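Local structure of 16S rRNA methylase (Uncultured bacterium, 7JLZ) at residues V27-G32 with G92-L97; C131-G136 with L207-M212. The protein probably methylates N1 of an adenine in the 16S rRNA of the 30S ribosomal subunit, a modification associated with aminoglycoside resistance. One frame throughout, in Å; residues are numbered along the deposited sequence.

Overall arrangement
Both contacts belong to one seven-stranded mixed sheet with strand order 3-2-1-4-5-7-6, the Rossmann-like core of class I methyltransferases. Contact 1 pairs strand 26-31 with strand 94-100 in parallel, and contact 2 pairs strand 129-135 with the antiparallel strand 205-211; along the chain the first is complete before the second begins. Their centres lie about 12 Å apart, and strands 94-100 and 129-135 are direct neighbours. The K96 NZ to E132 OE1 salt bridge (2.7 Å) and a probable L97 O to E132 N hydrogen bond join them where the five parallel strands pass over to 205-211, the one strand that runs against its neighbours, beyond which 172-179 forms the edge.

Contact 1. Residues V27-G32 with G92-L97; sequences VEVDLG and GTADKL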
loop_
_atom_site.group_PDB
_atom_site.type_symbol
_atom_site.label_atom_id
_atom_site.label_comp_id
_atom_site.label_asym_id
_atom_site.label_seq_id
_atom_site.Cartn_x
_atom_site.Cartn_y
_atom_site.Cartn_z
ATOM N N VAL A 27 9.156 8.569 4.098
ATOM C CA VAL A 27 9.095 7.512 3.097
ATOM C C VAL A 27 7.759 6.803 3.250
ATOM O O VAL A 27 7.336 6.503 4.373
ATOM C CB VAL A 27 10.266 6.523 3.239
ATOM C CG1 VAL A 27 10.115 5.356 2.269
ATOM C CG2 VAL A 27 11.593 7.239 3.029
ATOM N N GLU A 28 7.079 6.577 2.128
ATOM C CA GLU A 28 5.821 5.851 2.109
ATOM C C GLU A 28 5.926 4.682 1.140
ATOM O O GLU A 28 6.389 4.845 0.006
ATOM C CB GLU A 28 4.651 6.762 1.711
ATOM C CG GLU A 28 3.341 5.980 1.573
ATOM C CD GLU A 28 2.128 6.878 1.434
ATOM O OE1 GLU A 28 2.139 7.986 2.003
ATOM O OE2 GLU A 28 1.162 6.458 0.743
ATOM N N VAL A 29 5.512 3.501 1.589
ATOM C CA VAL A 29 5.466 2.308 0.750
ATOM C C VAL A 29 4.005 2.018 0.439
ATOM O O VAL A 29 3.174 1.988 1.352
ATOM C CB VAL A 29 6.135 1.107 1.443
ATOM C CG1 VAL A 29 5.882 -0.176 0.666
ATOM C CG2 VAL A 29 7.644 1.394 1.633
ATOM N N ASP A 30 3.706 1.771 -0.837
ATOM C CA ASP A 30 2.333 1.628 -1.331
ATOM C C ASP A 30 2.160 0.265 -1.989
ATOM O O ASP A 30 2.804 -0.023 -3.003
ATOM C CB ASP A 30 2.015 2.742 -2.327
ATOM C CG ASP A 30 2.035 4.093 -1.684
ATOM O OD1 ASP A 30 1.379 4.233 -0.637
ATOM O OD2 ASP A 30 2.721 5.002 -2.188
ATOM N N LEU A 31 1.278 -0.562 -1.430
ATOM C CA LEU A 31 1.024 -1.903 -1.928
ATOM C C LEU A 31 -0.393 -1.985 -2.457
ATOM O O LEU A 31 -1.304 -1.380 -1.885
ATOM C CB LEU A 31 1.185 -2.950 -0.824
ATOM C CG LEU A 31 2.447 -2.856 0.016
ATOM C CD1 LEU A 31 2.444 -3.979 1.041
ATOM C CD2 LEU A 31 3.646 -2.944 -0.914
ATOM N N GLY A 32 -0.580 -2.748 -3.528
ATOM C CA GLY A 32 -1.917 -2.951 -4.056
ATOM C C GLY A 32 -2.428 -1.845 -4.953
ATOM O O GLY A 32 -3.649 -1.705 -5.109
ATOM N N GLY A 92 11.843 -2.018 7.426
ATOM C CA GLY A 92 12.202 -0.998 8.388
ATOM C C GLY A 92 12.364 0.399 7.834
ATOM O O GLY A 92 12.928 1.254 8.525
ATOM N N THR A 93 11.871 0.671 6.621
ATOM C CA THR A 93 12.136 1.943 5.951
ATOM C C THR A 93 10.952 2.901 5.900
ATOM O O THR A 93 11.162 4.084 5.614
ATOM C CB THR A 93 12.616 1.722 4.501
ATOM O OG1 THR A 93 11.561 1.160 3.710
ATOM C CG2 THR A 93 13.842 0.807 4.454
ATOM N N ALA A 94 9.729 2.439 6.143
ATOM C CA ALA A 94 8.535 3.213 5.821
ATOM C C ALA A 94 8.017 3.985 7.029
ATOM O O ALA A 94 7.744 3.397 8.079
ATOM C CB ALA A 94 7.426 2.305 5.295
ATOM N N ASP A 95 7.850 5.298 6.858
ATOM C CA ASP A 95 7.087 6.081 7.823
ATOM C C ASP A 95 5.593 5.826 7.676
ATOM O O ASP A 95 4.836 5.951 8.651
ATOM C CB ASP A 95 7.390 7.568 7.643
ATOM C CG ASP A 95 8.856 7.892 7.858
ATOM O OD1 ASP A 95 9.321 7.811 9.021
ATOM O OD2 ASP A 95 9.546 8.203 6.862
ATOM N N LYS A 96 5.153 5.480 6.472
ATOM C CA LYS A 96 3.763 5.129 6.230
ATOM C C LYS A 96 3.707 3.983 5.238
ATOM O O LYS A 96 4.455 3.964 4.260
ATOM C CB LYS A 96 2.947 6.309 5.701
ATOM C CG LYS A 96 1.462 5.955 5.560
ATOM C CD LYS A 96 0.627 7.050 4.936
ATOM C CE LYS A 96 -0.841 6.632 4.921
ATOM N NZ LYS A 96 -1.715 7.656 4.290
ATOM N N LEU A 97 2.806 3.037 5.502
ATOM C CA LEU A 97 2.550 1.890 4.644
ATOM C C LEU A 97 1.074 1.924 4.290
ATOM O O LEU A 97 0.225 1.854 5.181
ATOM C CB LEU A 97 2.896 0.577 5.353
ATOM C CG LEU A 97 2.545 -0.713 4.622
ATOM C CD1 LEU A 97 3.272 -0.816 3.290
ATOM C CD2 LEU A 97 2.892 -1.909 5.523
HETATM O O HOH W 1 -1.136 7.002 1.603
#
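Strands 26-31 and 94-100 are parallel neighbours in the centre of the Rossmann-like methyltransferase sheet, and the segments 27-32 and 92-97 meet where the second strand enters it. V27 is bonded through both its backbone polar atoms. Its N donates to D95 OD2 (2.8 Å), on the anti lone pair of the carboxylate, while its O accepts K96 N at 3.2 Å in the carbonyl plane and a weak, bent bond from D95 N. Further along, V29 N reaches K96 O at 2.9 Å, nearly along the C=O axis. E28 and K96 extend side by side on the same face, each with CG anti to its backbone N. Their charged ends do not pair directly: K96 NZ forms its salt bridge with E132, and a water joins NZ to E28 OE2, donating to the carboxylate and accepting from the lysine. Y38 of helix 37-45 packs on E28 here. On the other face, V29 CG2 touches A94 CB, and L97, covered by I121 and I124 of helix 120-124, turns CD1 back over the first strand. That methyl, L97 CD1, sits 3.8 Å from V29 CG1 and 3.9 Å from L31 CG.

Contact 2. Residues C131-G136 with L207-M212; sequences CEIVLG and LKFKKM
Four backbone hydrogen bonds hold segments 131-136 and 207-212 together, two at each of the hydrogen-bonded pairs C131-F209 and I133-L207. The straightest runs from I133 N to L207 O (2.8 Å, 167° at the hydrogen), with the donor nearly on the C=O axis; L207 N returns a bond to I133 O at 2.9 Å. At the other pair F209 N meets C131 O at 2.8 Å, again almost end-on. C131 N approaches F209 O differently, from above the carbonyl plane and off its lone pairs, at 3.0 Å.

Between these pairs, at the non-hydrogen-bonded E132-K208, CA-H groups point at the flanking carbonyls, E132 CA to L207 O and K208 CA to C131 O. The two side chains rise in the same direction, and E132 OE1 touches K208 CE at 3.4 Å. K208 NZ stays 4.2 Å from E132 OE1, whose salt bridge is instead with K96 on the neighbouring strand; K208 probably adds only a more distant favourable charge.

The face carrying C131, I133, L207 and F209 is apolar. I133 CG1 lies anti to its carbonyl carbon, and the chain runs on to put I133 CD1 obliquely against F209 CE1 (3.8 Å), while C131 O lies at the edge of the same ring. F167 of helix 156-168 packs against I133, L207 and F209, its ring inclined at about 45° to that of F209. Farther along, the L135 and L207 side chains cross obliquely, CD1 to CD1 at 4.0 Å. A final strand running antiparallel to its neighbours, inserted between strands 129-135 and 172-179, is the hallmark of the class I methyltransferase fold.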
loop_
_atom_site.group_PDB
_atom_site.type_symbol
_atom_site.label_atom_id
_atom_site.label_comp_id
_atom_site.label_asym_id
_atom_site.label_seq_id
_atom_site.Cartn_x
_atom_site.Cartn_y
_atom_site.Cartn_z
ATOM N N CYS A 131 0.135 2.626 9.382
ATOM C CA CYS A 131 -0.359 1.769 8.315
ATOM C C CYS A 131 -1.774 2.197 7.962
ATOM O O CYS A 131 -2.590 2.432 8.854
ATOM C CB CYS A 131 -0.342 0.298 8.731
ATOM S SG CYS A 131 -1.008 -0.838 7.503
ATOM N N GLU A 132 -2.049 2.329 6.669
ATOM C CA GLU A 132 -3.393 2.604 6.180
ATOM C C GLU A 132 -3.804 1.441 5.291
ATOM O O GLU A 132 -3.025 1.006 4.430
ATOM C CB GLU A 132 -3.449 3.931 5.412
ATOM C CG GLU A 132 -4.824 4.247 4.802
ATOM C CD GLU A 132 -4.861 5.578 4.061
ATOM O OE1 GLU A 132 -4.098 6.493 4.433
ATOM O OE2 GLU A 132 -5.662 5.708 3.104
ATOM N N ILE A 133 -4.995 0.901 5.530
ATOM C CA ILE A 133 -5.509 -0.233 4.777
ATOM C C ILE A 133 -6.829 0.194 4.164
ATOM O O ILE A 133 -7.743 0.615 4.882
ATOM C CB ILE A 133 -5.687 -1.485 5.653
ATOM C CG1 ILE A 133 -4.347 -1.926 6.235
ATOM C CG2 ILE A 133 -6.282 -2.624 4.848
ATOM C CD1 ILE A 133 -4.430 -3.214 7.044
ATOM N N VAL A 134 -6.914 0.108 2.844
ATOM C CA VAL A 134 -8.136 0.407 2.111
ATOM C C VAL A 134 -8.814 -0.918 1.802
ATOM O O VAL A 134 -8.202 -1.809 1.206
ATOM C CB VAL A 134 -7.832 1.196 0.830
ATOM C CG1 VAL A 134 -9.105 1.374 -0.012
ATOM C CG2 VAL A 134 -7.211 2.553 1.185
ATOM N N LEU A 135 -10.073 -1.054 2.223
ATOM C CA LEU A 135 -10.825 -2.291 2.106
ATOM C C LEU A 135 -12.010 -2.092 1.172
ATOM O O LEU A 135 -12.600 -1.005 1.107
ATOM C CB LEU A 135 -11.346 -2.771 3.471
ATOM C CG LEU A 135 -10.333 -3.326 4.473
ATOM C CD1 LEU A 135 -11.015 -3.748 5.774
ATOM C CD2 LEU A 135 -9.615 -4.498 3.855
ATOM N N GLY A 136 -12.349 -3.157 0.452
ATOM C CA GLY A 136 -13.541 -3.166 -0.375
ATOM C C GLY A 136 -13.335 -3.721 -1.773
ATOM O O GLY A 136 -14.310 -4.088 -2.439
ATOM N N LEU A 207 -8.838 2.394 6.867
ATOM C CA LEU A 207 -8.538 2.111 8.263
ATOM C C LEU A 207 -7.087 2.486 8.488
ATOM O O LEU A 207 -6.237 2.161 7.654
ATOM C CB LEU A 207 -8.754 0.625 8.602
ATOM C CG LEU A 207 -10.175 0.061 8.696
ATOM C CD1 LEU A 207 -10.842 -0.025 7.323
ATOM C CD2 LEU A 207 -10.163 -1.300 9.363
ATOM N N LYS A 208 -6.805 3.187 9.586
ATOM C CA LYS A 208 -5.439 3.566 9.929
ATOM C C LYS A 208 -5.049 2.928 11.249
ATOM O O LYS A 208 -5.879 2.759 12.144
ATOM C CB LYS A 208 -5.266 5.087 10.026
ATOM C CG LYS A 208 -5.530 5.761 8.673
ATOM C CD LYS A 208 -5.216 7.245 8.682
ATOM C CE LYS A 208 -5.446 7.843 7.293
ATOM N NZ LYS A 208 -5.286 9.328 7.268
ATOM N N PHE A 209 -3.771 2.580 11.351
ATOM C CA PHE A 209 -3.243 1.879 12.510
ATOM C C PHE A 209 -1.888 2.455 12.873
ATOM O O PHE A 209 -1.201 3.064 12.049
ATOM C CB PHE A 209 -3.064 0.372 12.260
ATOM C CG PHE A 209 -4.270 -0.307 11.661
ATOM C CD1 PHE A 209 -4.517 -0.247 10.297
ATOM C CD2 PHE A 209 -5.130 -1.033 12.463
ATOM C CE1 PHE A 209 -5.613 -0.881 9.752
ATOM C CE2 PHE A 209 -6.219 -1.670 11.923
ATOM C CZ PHE A 209 -6.461 -1.590 10.564
ATOM N N LYS A 210 -1.511 2.245 14.126
ATOM C CA LYS A 210 -0.119 2.349 14.531
ATOM C C LYS A 210 0.315 1.005 15.100
ATOM O O LYS A 210 -0.494 0.105 15.326
ATOM C CB LYS A 210 0.086 3.484 15.540
ATOM C CG LYS A 210 -0.846 3.448 16.723
ATOM C CD LYS A 210 -0.510 4.576 17.696
ATOM C CE LYS A 210 -1.481 4.629 18.863
ATOM N NZ LYS A 210 -1.102 5.702 19.837
ATOM N N LYS A 211 1.619 0.846 15.289
ATOM C CA LYS A 211 2.114 -0.399 15.857
ATOM C C LYS A 211 1.682 -0.551 17.306
ATOM O O LYS A 211 1.589 0.423 18.063
ATOM C CB LYS A 211 3.628 -0.457 15.784
ATOM C CG LYS A 211 4.171 -0.563 14.405
ATOM C CD LYS A 211 5.656 -0.819 14.521
ATOM C CE LYS A 211 6.256 -1.170 13.203
ATOM N NZ LYS A 211 7.588 -1.790 13.441
ATOM N N MET A 212 1.429 -1.790 17.701
ATOM C CA MET A 212 1.072 -2.046 19.083
ATOM C C MET A 212 2.325 -2.059 19.950
ATOM O O MET A 212 3.430 -2.223 19.443
ATOM C CB MET A 212 0.330 -3.364 19.211
ATOM C CG MET A 212 -1.016 -3.358 18.548
ATOM S SD MET A 212 -1.790 -4.950 18.794
ATOM C CE MET A 212 -1.973 -4.955 20.576
#